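Local coordinates for putative TRAP PERIPLASMIC SOLUTE BINDING PROTEIN (Haemophilus influenzae, PDB 4PBQ), which binds L-gulonate in this crystal and, as a periplasmic binding protein, probably delivers such sugar acids to a TRAP transporter, at residues A[148-154]-A[220-225]. Residues are numbered along the deposited sequence; the frame is centred on the assembly and turned at random.
Sequences VISSNKK and VQKYII
S150 OG has two hydrogen-bond partners: it donates to Q221 OE1 at 2.7 Å and is also bonded to Q205 NE2 on strand 204-208. OG sits between its own backbone N and carbonyl carbon (chi1 67°), where it meets the glutamine, whose chain bends at chi2 (-88°), bringing OE1 to the hydroxyl. The other end of that amide is held too, NE2 donating to V220 O and to D203 O, which should fix its rotation. Alongside this polar link the backbones pair antiparallel. I149 and I225 form a hydrogen-bonded pair, with I225 N to I149 O at 2.7 Å and almost straight (175°); S151 and Y223 form the next, its S151 N to Y223 O bond more bent. I225 lays CD1 against S151 CB at 3.9 Å, while V148 CG2 meets I224 CG2 at 3.7 Å. Beyond the strand the chain turns over the Y223 ring: K154 CB stands 3.9 Å from the ring centroid in a CH-pi contact, and K222 CG covers the opposite face. S151 OG donates a hydrogen bond to K153 O at 2.7 Å, in the carbonyl plane, across the turn. Strand 223-225 thus lies between the end of the long strand 136-151 and parallel strand 286-288, with Y209 and I212 of helix 209-214 touching V148 and I224 and helix 193-198 packed against Q221.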
ATOM      1  N   VAL A 148       1.279  10.025   4.228  1.00  6.73           N
ATOM      2  CA  VAL A 148       1.263  11.341   4.871  1.00  7.94           C
ATOM      3  C   VAL A 148       0.033  11.424   5.783  1.00  6.48           C
ATOM      4  O   VAL A 148      -0.910  10.640   5.649  1.00  8.42           O
ATOM      5  CB  VAL A 148       1.319  12.506   3.855  1.00  8.93           C
ATOM      6  CG1 VAL A 148       2.556  12.385   3.008  1.00  8.71           C
ATOM      7  CG2 VAL A 148       0.072  12.555   2.977  1.00  7.67           C
ATOM      8  N   ILE A 149       0.067  12.340   6.741  1.00  8.55           N
ATOM      9  CA  ILE A 149      -1.048  12.504   7.677  1.00  6.56           C
ATOM     10  C   ILE A 149      -1.980  13.628   7.252  1.00 11.51           C
ATOM     11  O   ILE A 149      -1.553  14.757   7.043  1.00 14.54           O
ATOM     12  CB  ILE A 149      -0.515  12.823   9.091  1.00  9.45           C
ATOM     13  CG1 ILE A 149       0.371  11.675   9.586  1.00 10.62           C
ATOM     14  CG2 ILE A 149      -1.678  13.061  10.050  1.00 13.70           C
ATOM     15  CD1 ILE A 149       1.147  12.005  10.867  1.00 14.26           C
ATOM     16  N   SER A 150      -3.255  13.313   7.076  1.00  8.37           N
ATOM     17  CA  SER A 150      -4.250  14.333   6.857  1.00  9.51           C
ATOM     18  C   SER A 150      -4.969  14.593   8.185  1.00  9.61           C
ATOM     19  O   SER A 150      -5.125  13.691   8.994  1.00 10.13           O
ATOM     20  CB  SER A 150      -5.232  13.942   5.764  1.00  7.82           C
ATOM     21  OG  SER A 150      -6.052  12.856   6.113  1.00 10.56           O
ATOM     22  N   SER A 151      -5.415  15.819   8.398  1.00  7.62           N
ATOM     23  CA  SER A 151      -5.845  16.208   9.723  1.00  8.16           C
ATOM     24  C   SER A 151      -6.665  17.484   9.720  1.00 11.03           C
ATOM     25  O   SER A 151      -6.358  18.425   8.990  1.00 11.51           O
ATOM     26  CB  SER A 151      -4.602  16.421  10.598  1.00 12.90           C
ATOM     27  OG  SER A 151      -4.995  16.811  11.887  1.00 17.30           O
ATOM     28  N   ASN A 152      -7.667  17.547  10.595  1.00 10.77           N
ATOM     29  CA  ASN A 152      -8.402  18.780  10.842  1.00 10.11           C
ATOM     30  C   ASN A 152      -7.572  19.742  11.678  1.00 17.65           C
ATOM     31  O   ASN A 152      -7.881  20.919  11.749  1.00 22.07           O
ATOM     32  CB  ASN A 152      -9.687  18.517  11.612  1.00 13.53           C
ATOM     33  CG  ASN A 152     -10.689  17.698  10.830  1.00 16.73           C
ATOM     34  OD1 ASN A 152     -10.742  17.765   9.609  1.00 17.20           O
ATOM     35  ND2 ASN A 152     -11.494  16.930  11.539  1.00 18.58           N
ATOM     36  N   LYS A 153      -6.543  19.204  12.325  1.00 21.39           N
ATOM     37  CA  LYS A 153      -5.725  19.951  13.273  1.00 27.87           C
ATOM     38  C   LYS A 153      -4.318  20.154  12.710  1.00 21.78           C
ATOM     39  O   LYS A 153      -3.717  19.220  12.218  1.00 17.28           O
ATOM     40  CB  LYS A 153      -5.614  19.164  14.594  1.00 27.32           C
ATOM     41  CG  LYS A 153      -6.917  19.006  15.400  1.00 33.16           C
ATOM     42  CD  LYS A 153      -6.688  18.116  16.634  1.00 42.07           C
ATOM     43  CE  LYS A 153      -7.949  17.927  17.488  1.00 42.18           C
ATOM     44  NZ  LYS A 153      -7.817  16.748  18.437  1.00 36.49           N
ATOM     45  N   LYS A 154      -3.772  21.360  12.834  1.00 19.16           N
ATOM     46  CA  LYS A 154      -2.414  21.603  12.389  1.00 20.45           C
ATOM     47  C   LYS A 154      -1.401  20.815  13.239  1.00 20.58           C
ATOM     48  O   LYS A 154      -1.479  20.809  14.464  1.00 24.27           O
ATOM     49  CB  LYS A 154      -2.126  23.103  12.418  1.00 28.38           C
ATOM     50  CG  LYS A 154      -0.687  23.475  12.166  1.00 35.15           C
ATOM     51  CD  LYS A 154      -0.470  24.991  12.269  1.00 32.72           C
ATOM     52  CE  LYS A 154      -0.602  25.665  10.920  1.00 44.38           C
ATOM     53  NZ  LYS A 154      -0.176  27.102  10.975  1.00 56.72           N
ATOM     54  N   VAL A 220     -12.245  17.296   3.124  1.00  9.86           N
ATOM     55  CA  VAL A 220     -12.653  17.323   4.528  1.00  9.24           C
ATOM     56  C   VAL A 220     -11.458  17.248   5.478  1.00 16.16           C
ATOM     57  O   VAL A 220     -11.611  16.936   6.658  1.00 15.85           O
ATOM     58  CB  VAL A 220     -13.654  16.185   4.864  1.00 10.53           C
ATOM     59  CG1 VAL A 220     -14.993  16.404   4.137  1.00 14.85           C
ATOM     60  CG2 VAL A 220     -13.069  14.804   4.536  1.00 16.24           C
ATOM     61  N   GLN A 221     -10.272  17.541   4.960  1.00 13.94           N
ATOM     62  CA  GLN A 221      -9.046  17.515   5.754  1.00 11.56           C
ATOM     63  C   GLN A 221      -8.176  18.694   5.363  1.00 12.50           C
ATOM     64  O   GLN A 221      -7.433  18.617   4.384  1.00 19.85           O
ATOM     65  CB  GLN A 221      -8.293  16.206   5.531  1.00 13.97           C
ATOM     66  CG  GLN A 221      -9.033  14.946   5.939  1.00 10.01           C
ATOM     67  CD  GLN A 221      -8.797  14.596   7.403  1.00  7.39           C
ATOM     68  OE1 GLN A 221      -8.007  13.708   7.717  1.00  9.78           O
ATOM     69  NE2 GLN A 221      -9.456  15.318   8.289  1.00 10.47           N
ATOM     70  N   LYS A 222      -8.234  19.751   6.161  1.00 15.37           N
ATOM     71  CA  LYS A 222      -7.533  21.010   5.856  1.00 14.96           C
ATOM     72  C   LYS A 222      -6.027  20.798   5.753  1.00 20.02           C
ATOM     73  O   LYS A 222      -5.391  21.292   4.829  1.00 18.34           O
ATOM     74  CB  LYS A 222      -7.827  22.046   6.933  1.00 20.23           C
ATOM     75  CG  LYS A 222      -7.219  23.428   6.663  1.00 25.51           C
ATOM     76  CD  LYS A 222      -7.736  24.453   7.690  1.00 35.08           C
ATOM     77  CE  LYS A 222      -7.591  25.899   7.211  1.00 47.94           C
ATOM     78  NZ  LYS A 222      -6.291  26.530   7.594  1.00 51.74           N
ATOM     79  N   TYR A 223      -5.457  20.073   6.709  1.00  9.89           N
ATOM     80  CA  TYR A 223      -4.012  19.960   6.791  1.00  9.33           C
ATOM     81  C   TYR A 223      -3.504  18.638   6.300  1.00 13.83           C
ATOM     82  O   TYR A 223      -4.083  17.582   6.564  1.00 11.58           O
ATOM     83  CB  TYR A 223      -3.522  20.198   8.232  1.00  9.58           C
ATOM     84  CG  TYR A 223      -3.941  21.538   8.790  1.00 12.42           C
ATOM     85  CD1 TYR A 223      -3.235  22.684   8.483  1.00 15.18           C
ATOM     86  CD2 TYR A 223      -5.061  21.650   9.593  1.00 14.18           C
ATOM     87  CE1 TYR A 223      -3.617  23.918   8.982  1.00 19.87           C
ATOM     88  CE2 TYR A 223      -5.465  22.875  10.087  1.00 24.36           C
ATOM     89  CZ  TYR A 223      -4.734  24.006   9.781  1.00 30.76           C
ATOM     90  OH  TYR A 223      -5.130  25.227  10.274  1.00 36.03           O
ATOM     91  N   ILE A 224      -2.399  18.709   5.582  1.00 12.01           N
ATOM     92  CA  ILE A 224      -1.678  17.519   5.158  1.00 13.11           C
ATOM     93  C   ILE A 224      -0.253  17.680   5.600  1.00 15.05           C
ATOM     94  O   ILE A 224       0.431  18.641   5.241  1.00 16.20           O
ATOM     95  CB  ILE A 224      -1.768  17.296   3.629  1.00 14.96           C
ATOM     96  CG1 ILE A 224      -3.226  17.131   3.211  1.00 15.92           C
ATOM     97  CG2 ILE A 224      -0.965  16.071   3.234  1.00 21.39           C
ATOM     98  CD1 ILE A 224      -3.444  17.033   1.711  1.00 18.54           C
ATOM     99  N   ILE A 225       0.182  16.765   6.440  1.00 11.81           N
ATOM    100  CA  ILE A 225       1.508  16.835   7.016  1.00 12.04           C
ATOM    101  C   ILE A 225       2.402  15.769   6.374  1.00 12.76           C
ATOM    102  O   ILE A 225       2.137  14.558   6.487  1.00 11.71           O
ATOM    103  CB  ILE A 225       1.418  16.664   8.535  1.00 16.30           C
ATOM    104  CG1 ILE A 225       0.483  17.741   9.144  1.00 22.17           C
ATOM    105  CG2 ILE A 225       2.804  16.719   9.141  1.00 17.95           C
ATOM    106  CD1 ILE A 225      -1.024  17.336   9.279  1.00 16.05           C
TER